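Local atomic coordinates of N-acyl-D-glutamate deacylase (Bordetella bronchiseptica, PDB entry 3GIP), a protein that hydrolyses N-acyl-D-glutamate to a carboxylate and D-glutamate, as a zinc-containing deacylase of the amidohydrolase superfamily. Residues C95-A100 and G145-R150; G183-L188 and L214-I219; A243-H248 and E276-I281. One frame throughout, in Å; residues are numbered along the deposited sequence.

Contact 1: C95-A100 and G145-R150; sequences CGVSAA and GHANLR. With ZN (zinc ion), chain F.
The carbonyl oxygen of Gly96 is gripped from the first turn of the helix that starts at His146. Ala147 N donates to Gly96 O at 2.8 Å, with the donor in the carbonyl plane on a lone pair but the N-H bent to 131°. Asn148 N adds a weak bond of 3.5 Å to Gly96 O, and the CA-H of Gly145 leans in, its CA 3.1 Å from the same oxygen. Backbone N-H groups at a helix N-terminus have no acceptor one turn back, and here an oxygen from the 95-100 loop meets them, which would also place its negative end favourably in the helix dipole. Gly145 holds the N-cap position; with no CB, which would fall 2.1 Å from Gly96 O, the backbones can come this close. The contact thus joins the loop following strand 87-92 of the amidohydrolase TIM barrel to the turn from strand 139-145 into its helix. Ser98 OG sits between its backbone N and carbonyl carbon (chi1 56°), where it accepts from Gly145 N at 2.8 Å with a fairly straight N-H angle of 162°. The same hydroxyl donates to Ala100 O at 2.6 Å, approaching from above that carbonyl's plane, so its proton is committed within the loop. Asn148 packs on Ser98, its CG 3.3 Å from Ser98 OG. At the start of 95-100, Cys95 turns away from the helix and its SG binds the zinc ion at 2.2 Å, one of three protein ligands named for the site, with His218 and His248.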
ATOM      1  N   CYS A  95       2.232   0.392   8.302  1.00 12.45           N
ATOM      2  CA  CYS A  95       3.446   0.227   9.091  1.00 13.40           C
ATOM      3  C   CYS A  95       3.474   0.985  10.405  1.00 13.63           C
ATOM      4  O   CYS A  95       4.538   1.381  10.875  1.00 13.85           O
ATOM      5  CB  CYS A  95       4.657   0.618   8.248  1.00 13.32           C
ATOM      6  SG  CYS A  95       4.653  -0.214   6.626  1.00 13.77           S
ATOM      7  N   GLY A  96       2.298   1.178  10.991  1.00 14.00           N
ATOM      8  CA  GLY A  96       2.218   1.868  12.267  1.00 14.77           C
ATOM      9  C   GLY A  96       2.110   3.378  12.225  1.00 16.10           C
ATOM     10  O   GLY A  96       1.875   3.996  13.261  1.00 15.20           O
ATOM     11  N   VAL A  97       2.268   3.983  11.050  1.00 15.20           N
ATOM     12  CA  VAL A  97       2.191   5.438  10.946  1.00 15.17           C
ATOM     13  C   VAL A  97       1.045   5.901  10.060  1.00 15.87           C
ATOM     14  O   VAL A  97       0.882   5.439   8.928  1.00 15.05           O
ATOM     15  CB  VAL A  97       3.522   6.034  10.437  1.00 15.58           C
ATOM     16  CG1 VAL A  97       4.596   5.855  11.497  1.00 15.38           C
ATOM     17  CG2 VAL A  97       3.939   5.365   9.129  1.00 15.65           C
ATOM     18  N   SER A  98       0.255   6.834  10.583  1.00 13.97           N
ATOM     19  CA  SER A  98      -0.910   7.339   9.867  1.00 13.69           C
ATOM     20  C   SER A  98      -1.105   8.845  10.017  1.00 14.34           C
ATOM     21  O   SER A  98      -0.416   9.495  10.800  1.00 15.38           O
ATOM     22  CB  SER A  98      -2.158   6.621  10.381  1.00 13.96           C
ATOM     23  OG  SER A  98      -2.270   6.768  11.793  1.00 14.62           O
ATOM     24  N   ALA A  99      -2.063   9.379   9.265  1.00 15.04           N
ATOM     25  CA  ALA A  99      -2.372  10.805   9.300  1.00 15.32           C
ATOM     26  C   ALA A  99      -2.883  11.232  10.672  1.00 17.37           C
ATOM     27  O   ALA A  99      -2.689  12.375  11.080  1.00 16.50           O
ATOM     28  CB  ALA A  99      -3.414  11.137   8.239  1.00 17.47           C
ATOM     29  N   ALA A 100      -3.533  10.311  11.374  1.00 17.13           N
ATOM     30  CA  ALA A 100      -4.089  10.595  12.694  1.00 17.75           C
ATOM     31  C   ALA A 100      -4.120   9.322  13.537  1.00 17.86           C
ATOM     32  O   ALA A 100      -4.074   8.218  13.002  1.00 16.12           O
ATOM     33  CB  ALA A 100      -5.503  11.161  12.543  1.00 17.85           C
ATOM     34  N   GLY A 145      -2.470   4.099  12.708  1.00 13.59           N
ATOM     35  CA  GLY A 145      -1.181   3.557  13.095  1.00 13.57           C
ATOM     36  C   GLY A 145      -0.953   3.328  14.573  1.00 14.63           C
ATOM     37  O   GLY A 145      -1.253   4.188  15.404  1.00 13.89           O
ATOM     38  N   HIS A 146      -0.416   2.159  14.901  1.00 13.68           N
ATOM     39  CA  HIS A 146      -0.110   1.802  16.282  1.00 15.31           C
ATOM     40  C   HIS A 146       0.918   2.786  16.845  1.00 16.13           C
ATOM     41  O   HIS A 146       0.887   3.122  18.030  1.00 16.20           O
ATOM     42  CB  HIS A 146       0.420   0.362  16.332  1.00 16.30           C
ATOM     43  CG  HIS A 146       1.053  -0.017  17.635  1.00 15.02           C
ATOM     44  ND1 HIS A 146       0.398   0.081  18.844  1.00 18.00           N
ATOM     45  CD2 HIS A 146       2.280  -0.520  17.912  1.00 13.30           C
ATOM     46  CE1 HIS A 146       1.194  -0.346  19.809  1.00 14.03           C
ATOM     47  NE2 HIS A 146       2.342  -0.717  19.269  1.00 20.33           N
ATOM     48  N   ALA A 147       1.832   3.253  16.000  1.00 14.83           N
ATOM     49  CA  ALA A 147       2.825   4.214  16.461  1.00 15.33           C
ATOM     50  C   ALA A 147       2.090   5.477  16.898  1.00 15.22           C
ATOM     51  O   ALA A 147       2.395   6.053  17.946  1.00 16.64           O
ATOM     52  CB  ALA A 147       3.818   4.530  15.349  1.00 15.50           C
ATOM     53  N   ASN A 148       1.119   5.902  16.093  1.00 15.02           N
ATOM     54  CA  ASN A 148       0.328   7.091  16.410  1.00 15.57           C
ATOM     55  C   ASN A 148      -0.379   6.896  17.744  1.00 16.30           C
ATOM     56  O   ASN A 148      -0.398   7.799  18.585  1.00 16.48           O
ATOM     57  CB  ASN A 148      -0.723   7.351  15.329  1.00 16.02           C
ATOM     58  CG  ASN A 148      -0.131   7.927  14.065  1.00 16.56           C
ATOM     59  OD1 ASN A 148      -0.351   9.094  13.737  1.00 18.49           O
ATOM     60  ND2 ASN A 148       0.626   7.110  13.343  1.00 13.45           N
ATOM     61  N   LEU A 149      -0.964   5.716  17.932  1.00 15.87           N
ATOM     62  CA  LEU A 149      -1.679   5.426  19.169  1.00 15.62           C
ATOM     63  C   LEU A 149      -0.759   5.568  20.371  1.00 16.94           C
ATOM     64  O   LEU A 149      -1.117   6.221  21.352  1.00 17.39           O
ATOM     65  CB  LEU A 149      -2.283   4.019  19.126  1.00 15.53           C
ATOM     66  CG  LEU A 149      -3.344   3.809  18.041  1.00 14.30           C
ATOM     67  CD1 LEU A 149      -3.845   2.376  18.101  1.00 15.13           C
ATOM     68  CD2 LEU A 149      -4.501   4.782  18.235  1.00 16.39           C
ATOM     69  N   ARG A 150       0.424   4.964  20.298  1.00 15.94           N
ATOM     70  CA  ARG A 150       1.379   5.055  21.393  1.00 15.83           C
ATOM     71  C   ARG A 150       1.836   6.493  21.622  1.00 16.03           C
ATOM     72  O   ARG A 150       1.888   6.961  22.759  1.00 16.72           O
ATOM     73  CB  ARG A 150       2.612   4.183  21.127  1.00 17.10           C
ATOM     74  CG  ARG A 150       2.567   2.820  21.786  1.00 18.01           C
ATOM     75  CD  ARG A 150       3.958   2.205  21.896  1.00 17.72           C
ATOM     76  NE  ARG A 150       3.952   1.053  22.793  1.00 17.46           N
ATOM     77  CZ  ARG A 150       4.740   0.925  23.855  1.00 18.17           C
ATOM     78  NH1 ARG A 150       5.612   1.876  24.157  1.00 18.97           N
ATOM     79  NH2 ARG A 150       4.639  -0.144  24.632  1.00 19.86           N
TER
HETATM   80 ZN    ZN F 484       6.632  -1.167   6.289  1.00 14.07          ZN

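Contact 2: G183-L188 and L214-I219; sequences GFSTGL and LHTSHI. With ZN (zinc ion), chain F.
Leu214 O receives Phe184 N at 2.9 Å, the first rung of a parallel ladder whose strand axes lie 4.6 Å apart at 18°. Next, His215 points to the face shared with Phe184 and Thr186. Its ring lies nearly parallel to that of Phe184 (planes at 5°) but slid, so overlap is slight: CD2 of His215 stands over the phenyl face, 3.5 Å from Phe184 CE1. At the imidazole edge, NE2 shares a hydrogen bond of 2.8 Å with Thr186 OG1, which, with the Phe184 stack, helps set the ring's rotation. Thr216 faces the other way with Ser185, its amide bonded to Phe184 O and its carbonyl to Thr186 N. These are two neighbouring strands of the TIM barrel, linked in a beta-alpha-beta unit through helix 198-210, against which Phe184 and Thr186 pack. Ser217 OG, anti to its backbone N (chi1 179°), reaches the same Thr186 OG1 at 2.8 Å, giving that hydroxyl two partners. His218 N bonds to Thr186 O, while its ND1 binds the zinc ion at 2.0 Å. Beyond the strand, Leu188 CB rests on the backbone of Ile219, 3.9 Å from Ile219 C.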
ATOM      1  N   GLY A 183      -9.028  -0.496   9.993  1.00 13.98           N
ATOM      2  CA  GLY A 183      -8.289  -1.310  10.939  1.00 13.86           C
ATOM      3  C   GLY A 183      -7.103  -0.536  11.465  1.00 14.00           C
ATOM      4  O   GLY A 183      -7.062   0.689  11.356  1.00 14.76           O
ATOM      5  N   PHE A 184      -6.140  -1.239  12.051  1.00 13.29           N
ATOM      6  CA  PHE A 184      -4.947  -0.583  12.557  1.00 13.47           C
ATOM      7  C   PHE A 184      -3.719  -1.297  12.002  1.00 14.20           C
ATOM      8  O   PHE A 184      -3.785  -2.475  11.628  1.00 12.98           O
ATOM      9  CB  PHE A 184      -4.936  -0.575  14.095  1.00 14.39           C
ATOM     10  CG  PHE A 184      -4.596  -1.899  14.721  1.00 13.11           C
ATOM     11  CD1 PHE A 184      -3.331  -2.120  15.252  1.00 14.06           C
ATOM     12  CD2 PHE A 184      -5.546  -2.914  14.803  1.00 13.88           C
ATOM     13  CE1 PHE A 184      -3.013  -3.339  15.862  1.00 14.17           C
ATOM     14  CE2 PHE A 184      -5.240  -4.137  15.410  1.00 12.48           C
ATOM     15  CZ  PHE A 184      -3.970  -4.346  15.940  1.00 13.19           C
ATOM     16  N   SER A 185      -2.607  -0.579  11.927  1.00 13.28           N
ATOM     17  CA  SER A 185      -1.382  -1.169  11.416  1.00 13.66           C
ATOM     18  C   SER A 185      -0.298  -1.091  12.471  1.00 14.28           C
ATOM     19  O   SER A 185      -0.334  -0.222  13.343  1.00 14.98           O
ATOM     20  CB  SER A 185      -0.914  -0.421  10.167  1.00 13.14           C
ATOM     21  OG  SER A 185      -0.472   0.893  10.488  1.00 14.01           O
ATOM     22  N   THR A 186       0.656  -2.010  12.397  1.00 13.75           N
ATOM     23  CA  THR A 186       1.781  -2.004  13.319  1.00 13.68           C
ATOM     24  C   THR A 186       3.080  -1.909  12.528  1.00 14.34           C
ATOM     25  O   THR A 186       3.142  -2.301  11.356  1.00 14.79           O
ATOM     26  CB  THR A 186       1.832  -3.278  14.201  1.00 14.37           C
ATOM     27  OG1 THR A 186       1.684  -4.447  13.382  1.00 13.14           O
ATOM     28  CG2 THR A 186       0.727  -3.250  15.242  1.00 13.66           C
ATOM     29  N   GLY A 187       4.101  -1.354  13.172  1.00 13.76           N
ATOM     30  CA  GLY A 187       5.422  -1.227  12.574  1.00 14.37           C
ATOM     31  C   GLY A 187       6.346  -1.727  13.666  1.00 14.15           C
ATOM     32  O   GLY A 187       7.060  -0.951  14.305  1.00 15.13           O
ATOM     33  N   LEU A 188       6.325  -3.037  13.883  1.00 14.77           N
ATOM     34  CA  LEU A 188       7.103  -3.652  14.948  1.00 14.70           C
ATOM     35  C   LEU A 188       8.614  -3.580  14.792  1.00 14.45           C
ATOM     36  O   LEU A 188       9.352  -3.830  15.744  1.00 15.51           O
ATOM     37  CB  LEU A 188       6.640  -5.102  15.143  1.00 14.76           C
ATOM     38  CG  LEU A 188       5.128  -5.236  15.377  1.00 15.29           C
ATOM     39  CD1 LEU A 188       4.785  -6.682  15.688  1.00 16.09           C
ATOM     40  CD2 LEU A 188       4.687  -4.327  16.528  1.00 16.02           C
ATOM     41  N   LEU A 214      -9.316  -4.894  10.346  1.00 16.40           N
ATOM     42  CA  LEU A 214      -8.000  -5.505  10.189  1.00 16.51           C
ATOM     43  C   LEU A 214      -6.839  -5.079  11.068  1.00 15.56           C
ATOM     44  O   LEU A 214      -6.841  -4.015  11.690  1.00 14.43           O
ATOM     45  CB  LEU A 214      -7.526  -5.311   8.748  1.00 18.30           C
ATOM     46  CG  LEU A 214      -8.233  -5.974   7.575  1.00 20.37           C
ATOM     47  CD1 LEU A 214      -7.883  -5.223   6.303  1.00 21.31           C
ATOM     48  CD2 LEU A 214      -7.808  -7.430   7.472  1.00 22.04           C
ATOM     49  N   HIS A 215      -5.839  -5.954  11.093  1.00 15.63           N
ATOM     50  CA  HIS A 215      -4.571  -5.682  11.742  1.00 12.30           C
ATOM     51  C   HIS A 215      -3.603  -5.939  10.597  1.00 13.38           C
ATOM     52  O   HIS A 215      -3.460  -7.088  10.168  1.00 14.69           O
ATOM     53  CB  HIS A 215      -4.201  -6.664  12.853  1.00 13.09           C
ATOM     54  CG  HIS A 215      -2.773  -6.528  13.299  1.00 13.14           C
ATOM     55  ND1 HIS A 215      -2.058  -7.564  13.858  1.00 13.71           N
ATOM     56  CD2 HIS A 215      -1.924  -5.473  13.245  1.00 15.16           C
ATOM     57  CE1 HIS A 215      -0.829  -7.156  14.127  1.00 15.50           C
ATOM     58  NE2 HIS A 215      -0.722  -5.890  13.764  1.00 14.42           N
ATOM     59  N   THR A 216      -2.986  -4.889  10.069  1.00 13.83           N
ATOM     60  CA  THR A 216      -2.003  -5.066   9.001  1.00 12.75           C
ATOM     61  C   THR A 216      -0.677  -4.862   9.717  1.00 13.95           C
ATOM     62  O   THR A 216      -0.586  -4.053  10.647  1.00 12.84           O
ATOM     63  CB  THR A 216      -2.175  -4.038   7.864  1.00 14.22           C
ATOM     64  OG1 THR A 216      -1.882  -2.722   8.347  1.00 14.07           O
ATOM     65  CG2 THR A 216      -3.599  -4.080   7.327  1.00 13.47           C
ATOM     66  N   SER A 217       0.362  -5.579   9.305  1.00 12.70           N
ATOM     67  CA  SER A 217       1.616  -5.453  10.019  1.00 13.10           C
ATOM     68  C   SER A 217       2.930  -5.484   9.268  1.00 13.44           C
ATOM     69  O   SER A 217       3.160  -6.338   8.409  1.00 14.30           O
ATOM     70  CB  SER A 217       1.676  -6.530  11.114  1.00 13.47           C
ATOM     71  OG  SER A 217       2.899  -6.478  11.839  1.00 14.47           O
ATOM     72  N   HIS A 218       3.778  -4.515   9.596  1.00 14.23           N
ATOM     73  CA  HIS A 218       5.132  -4.481   9.084  1.00 13.20           C
ATOM     74  C   HIS A 218       5.707  -5.203  10.300  1.00 13.56           C
ATOM     75  O   HIS A 218       5.834  -4.619  11.383  1.00 14.62           O
ATOM     76  CB  HIS A 218       5.657  -3.045   8.985  1.00 13.65           C
ATOM     77  CG  HIS A 218       7.121  -2.960   8.682  1.00 12.80           C
ATOM     78  ND1 HIS A 218       7.647  -2.064   7.772  1.00 13.63           N
ATOM     79  CD2 HIS A 218       8.175  -3.643   9.189  1.00 13.67           C
ATOM     80  CE1 HIS A 218       8.961  -2.203   7.735  1.00 13.52           C
ATOM     81  NE2 HIS A 218       9.306  -3.153   8.585  1.00 14.51           N
ATOM     82  N   ILE A 219       6.003  -6.486  10.133  1.00 13.27           N
ATOM     83  CA  ILE A 219       6.478  -7.311  11.237  1.00 12.92           C
ATOM     84  C   ILE A 219       7.782  -6.896  11.921  1.00 13.95           C
ATOM     85  O   ILE A 219       8.542  -6.071  11.412  1.00 13.73           O
ATOM     86  CB  ILE A 219       6.500  -8.800  10.811  1.00 11.88           C
ATOM     87  CG1 ILE A 219       7.514  -9.034   9.693  1.00 13.01           C
ATOM     88  CG2 ILE A 219       5.103  -9.195  10.315  1.00 13.73           C
ATOM     89  CD1 ILE A 219       7.520 -10.468   9.192  1.00 14.73           C
TER
HETATM   90 ZN    ZN F 484       6.632  -1.167   6.289  1.00 14.07          ZN

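Contact 3: A243-H248 and E276-I281; sequences ATVVSH and EVALDI. With ZN (zinc ion), chain F.
Asp280 and His248 make the polar join at the buried end of this parallel pair: His248 N donates to Asp280 OD1 at 2.9 Å, meeting it from above the carboxylate plane. Asp280 CG sits between its backbone N and carbonyl carbon (chi1 54°), which brings CG, and with it the carboxylate, nearer to Ser247 and His248. Asp280 OD2 lies 3.5 Å from Val245 CG1, where the two side chains cross at about a right angle, and accepts a hydrogen bond from a water that also bonds to Ser247 OG. Side-chain contacts are dense here, yet the backbone bond from Asp280 N to Val246 O is weak, at 3.3 Å. The Glu276 end reverses this: Thr244 N to Glu276 O is a nearly straight 2.7 Å bond, but the side chains face solvent. There Glu276 CB lies 3.9 Å from Ala243 CB, on a partly exposed residue, and the Glu276 carboxylate forms a salt bridge with Arg410. His248, with Ser247 CB 4.0 Å above its ring centre, binds the zinc ion through NE2 at 2.1 Å, placing a metal ligand just beyond the C-terminal end of a barrel strand, as amidohydrolase TIM barrels do.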
ATOM      1  N   ALA A 243      -8.715 -10.465  11.615  1.00 14.32           N
ATOM      2  CA  ALA A 243      -8.224 -10.621  10.248  1.00 14.72           C
ATOM      3  C   ALA A 243      -6.845  -9.963  10.219  1.00 15.30           C
ATOM      4  O   ALA A 243      -6.657  -8.872  10.762  1.00 14.31           O
ATOM      5  CB  ALA A 243      -9.168  -9.940   9.269  1.00 15.37           C
ATOM      6  N   THR A 244      -5.888 -10.618   9.566  1.00 14.93           N
ATOM      7  CA  THR A 244      -4.514 -10.131   9.536  1.00 14.79           C
ATOM      8  C   THR A 244      -3.910 -10.033   8.143  1.00 15.39           C
ATOM      9  O   THR A 244      -4.197 -10.853   7.275  1.00 15.65           O
ATOM     10  CB  THR A 244      -3.623 -11.071  10.376  1.00 15.27           C
ATOM     11  OG1 THR A 244      -4.140 -11.147  11.711  1.00 16.82           O
ATOM     12  CG2 THR A 244      -2.184 -10.585  10.413  1.00 17.35           C
ATOM     13  N   VAL A 245      -3.070  -9.021   7.943  1.00 13.89           N
ATOM     14  CA  VAL A 245      -2.376  -8.832   6.674  1.00 13.46           C
ATOM     15  C   VAL A 245      -0.893  -8.641   6.971  1.00 14.30           C
ATOM     16  O   VAL A 245      -0.522  -7.795   7.785  1.00 13.61           O
ATOM     17  CB  VAL A 245      -2.877  -7.587   5.907  1.00 13.71           C
ATOM     18  CG1 VAL A 245      -2.021  -7.365   4.668  1.00 15.16           C
ATOM     19  CG2 VAL A 245      -4.331  -7.767   5.501  1.00 14.45           C
ATOM     20  N   VAL A 246      -0.047  -9.449   6.337  1.00 12.70           N
ATOM     21  CA  VAL A 246       1.394  -9.328   6.518  1.00 12.78           C
ATOM     22  C   VAL A 246       1.881  -8.408   5.402  1.00 11.82           C
ATOM     23  O   VAL A 246       1.900  -8.790   4.233  1.00 14.13           O
ATOM     24  CB  VAL A 246       2.110 -10.692   6.396  1.00 12.49           C
ATOM     25  CG1 VAL A 246       3.610 -10.502   6.597  1.00 13.80           C
ATOM     26  CG2 VAL A 246       1.551 -11.670   7.428  1.00 14.18           C
ATOM     27  N   SER A 247       2.255  -7.187   5.774  1.00 10.87           N
ATOM     28  CA  SER A 247       2.714  -6.186   4.820  1.00 11.75           C
ATOM     29  C   SER A 247       4.042  -6.506   4.149  1.00 11.60           C
ATOM     30  O   SER A 247       4.932  -7.101   4.757  1.00 12.97           O
ATOM     31  CB  SER A 247       2.832  -4.827   5.513  1.00 12.91           C
ATOM     32  OG  SER A 247       1.573  -4.401   6.008  1.00 12.65           O
ATOM     33  N   HIS A 248       4.155  -6.079   2.893  1.00 11.92           N
ATOM     34  CA  HIS A 248       5.360  -6.257   2.086  1.00 11.26           C
ATOM     35  C   HIS A 248       6.214  -7.427   2.553  1.00 10.85           C
ATOM     36  O   HIS A 248       7.363  -7.259   2.967  1.00 11.74           O
ATOM     37  CB  HIS A 248       6.186  -4.951   2.066  1.00 11.79           C
ATOM     38  CG  HIS A 248       6.351  -4.290   3.407  1.00 12.99           C
ATOM     39  ND1 HIS A 248       6.841  -4.946   4.514  1.00 13.06           N
ATOM     40  CD2 HIS A 248       6.166  -3.002   3.789  1.00 14.47           C
ATOM     41  CE1 HIS A 248       6.955  -4.097   5.518  1.00 15.97           C
ATOM     42  NE2 HIS A 248       6.553  -2.909   5.104  1.00 11.55           N
ATOM     43  N   GLU A 276      -8.487 -15.205   9.042  1.00 20.48           N
ATOM     44  CA  GLU A 276      -8.373 -14.554   7.745  1.00 20.18           C
ATOM     45  C   GLU A 276      -7.000 -13.917   7.665  1.00 19.20           C
ATOM     46  O   GLU A 276      -6.724 -12.935   8.349  1.00 18.55           O
ATOM     47  CB  GLU A 276      -9.450 -13.480   7.557  1.00 23.20           C
ATOM     48  CG  GLU A 276     -10.852 -14.035   7.362  1.00 27.47           C
ATOM     49  CD  GLU A 276     -11.823 -12.994   6.830  1.00 29.70           C
ATOM     50  OE1 GLU A 276     -13.015 -13.324   6.667  1.00 31.19           O
ATOM     51  OE2 GLU A 276     -11.395 -11.848   6.570  1.00 32.27           O
ATOM     52  N   VAL A 277      -6.130 -14.488   6.840  1.00 15.93           N
ATOM     53  CA  VAL A 277      -4.791 -13.948   6.692  1.00 15.15           C
ATOM     54  C   VAL A 277      -4.459 -13.724   5.226  1.00 14.30           C
ATOM     55  O   VAL A 277      -4.739 -14.570   4.374  1.00 15.23           O
ATOM     56  CB  VAL A 277      -3.726 -14.890   7.311  1.00 16.18           C
ATOM     57  CG1 VAL A 277      -3.733 -16.229   6.601  1.00 21.97           C
ATOM     58  CG2 VAL A 277      -2.349 -14.244   7.231  1.00 16.65           C
ATOM     59  N   ALA A 278      -3.890 -12.563   4.938  1.00 13.71           N
ATOM     60  CA  ALA A 278      -3.488 -12.225   3.582  1.00 12.73           C
ATOM     61  C   ALA A 278      -2.136 -11.535   3.666  1.00 12.68           C
ATOM     62  O   ALA A 278      -1.586 -11.360   4.752  1.00 11.55           O
ATOM     63  CB  ALA A 278      -4.521 -11.309   2.928  1.00 13.76           C
ATOM     64  N   LEU A 279      -1.590 -11.154   2.518  1.00 12.96           N
ATOM     65  CA  LEU A 279      -0.300 -10.484   2.493  1.00 12.06           C
ATOM     66  C   LEU A 279      -0.181  -9.680   1.212  1.00 11.39           C
ATOM     67  O   LEU A 279      -1.071  -9.713   0.362  1.00 11.63           O
ATOM     68  CB  LEU A 279       0.841 -11.510   2.555  1.00 12.17           C
ATOM     69  CG  LEU A 279       0.934 -12.523   1.403  1.00 12.01           C
ATOM     70  CD1 LEU A 279       2.369 -13.015   1.282  1.00 13.52           C
ATOM     71  CD2 LEU A 279      -0.004 -13.699   1.630  1.00 13.01           C
ATOM     72  N   ASP A 280       0.913  -8.942   1.084  1.00 12.07           N
ATOM     73  CA  ASP A 280       1.140  -8.172  -0.125  1.00 12.82           C
ATOM     74  C   ASP A 280       2.625  -7.974  -0.360  1.00 12.11           C
ATOM     75  O   ASP A 280       3.440  -8.113   0.558  1.00 13.07           O
ATOM     76  CB  ASP A 280       0.396  -6.819  -0.071  1.00 12.79           C
ATOM     77  CG  ASP A 280       0.729  -5.996   1.168  1.00 14.14           C
ATOM     78  OD1 ASP A 280       1.843  -5.437   1.252  1.00 14.06           O
ATOM     79  OD2 ASP A 280      -0.140  -5.905   2.065  1.00 13.59           O
ATOM     80  N   ILE A 281       2.972  -7.688  -1.609  1.00 11.25           N
ATOM     81  CA  ILE A 281       4.356  -7.441  -1.991  1.00 12.69           C
ATOM     82  C   ILE A 281       4.414  -6.372  -3.072  1.00 12.15           C
ATOM     83  O   ILE A 281       3.396  -6.015  -3.670  1.00 12.08           O
ATOM     84  CB  ILE A 281       5.043  -8.712  -2.600  1.00 11.80           C
ATOM     85  CG1 ILE A 281       4.303  -9.179  -3.863  1.00 13.27           C
ATOM     86  CG2 ILE A 281       5.104  -9.825  -1.582  1.00 12.97           C
ATOM     87  CD1 ILE A 281       4.784  -8.542  -5.173  1.00 12.90           C
TER
HETATM   88 ZN    ZN F 484       6.632  -1.167   6.289  1.00 14.07          ZN
HETATM   89  O   HOH W   1       0.027  -4.097   3.834  1.00 14.57           O

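Following the chain, contact 1 closes first, bringing the loop after strand 87-92 onto the start of helix 146-153 across 44 intervening residues. Contact 2 then closes a shorter loop over helix 198-210, and contact 3 another over helix 260-272; the three lie in series, none enclosing or crossing another. Contacts 1 and 2 join where Ser185 OG meets Gly96 N at 2.8 Å and Ser185 O meets His146 N. Contacts 2 and 3 share the sheet, since strands 214-218 and 243-246 are neighbours, with Ser217 N 2.8 Å from Val245 O. All three converge on the zinc ion, although the centres of contacts 1 and 3 lie about 18 Å apart.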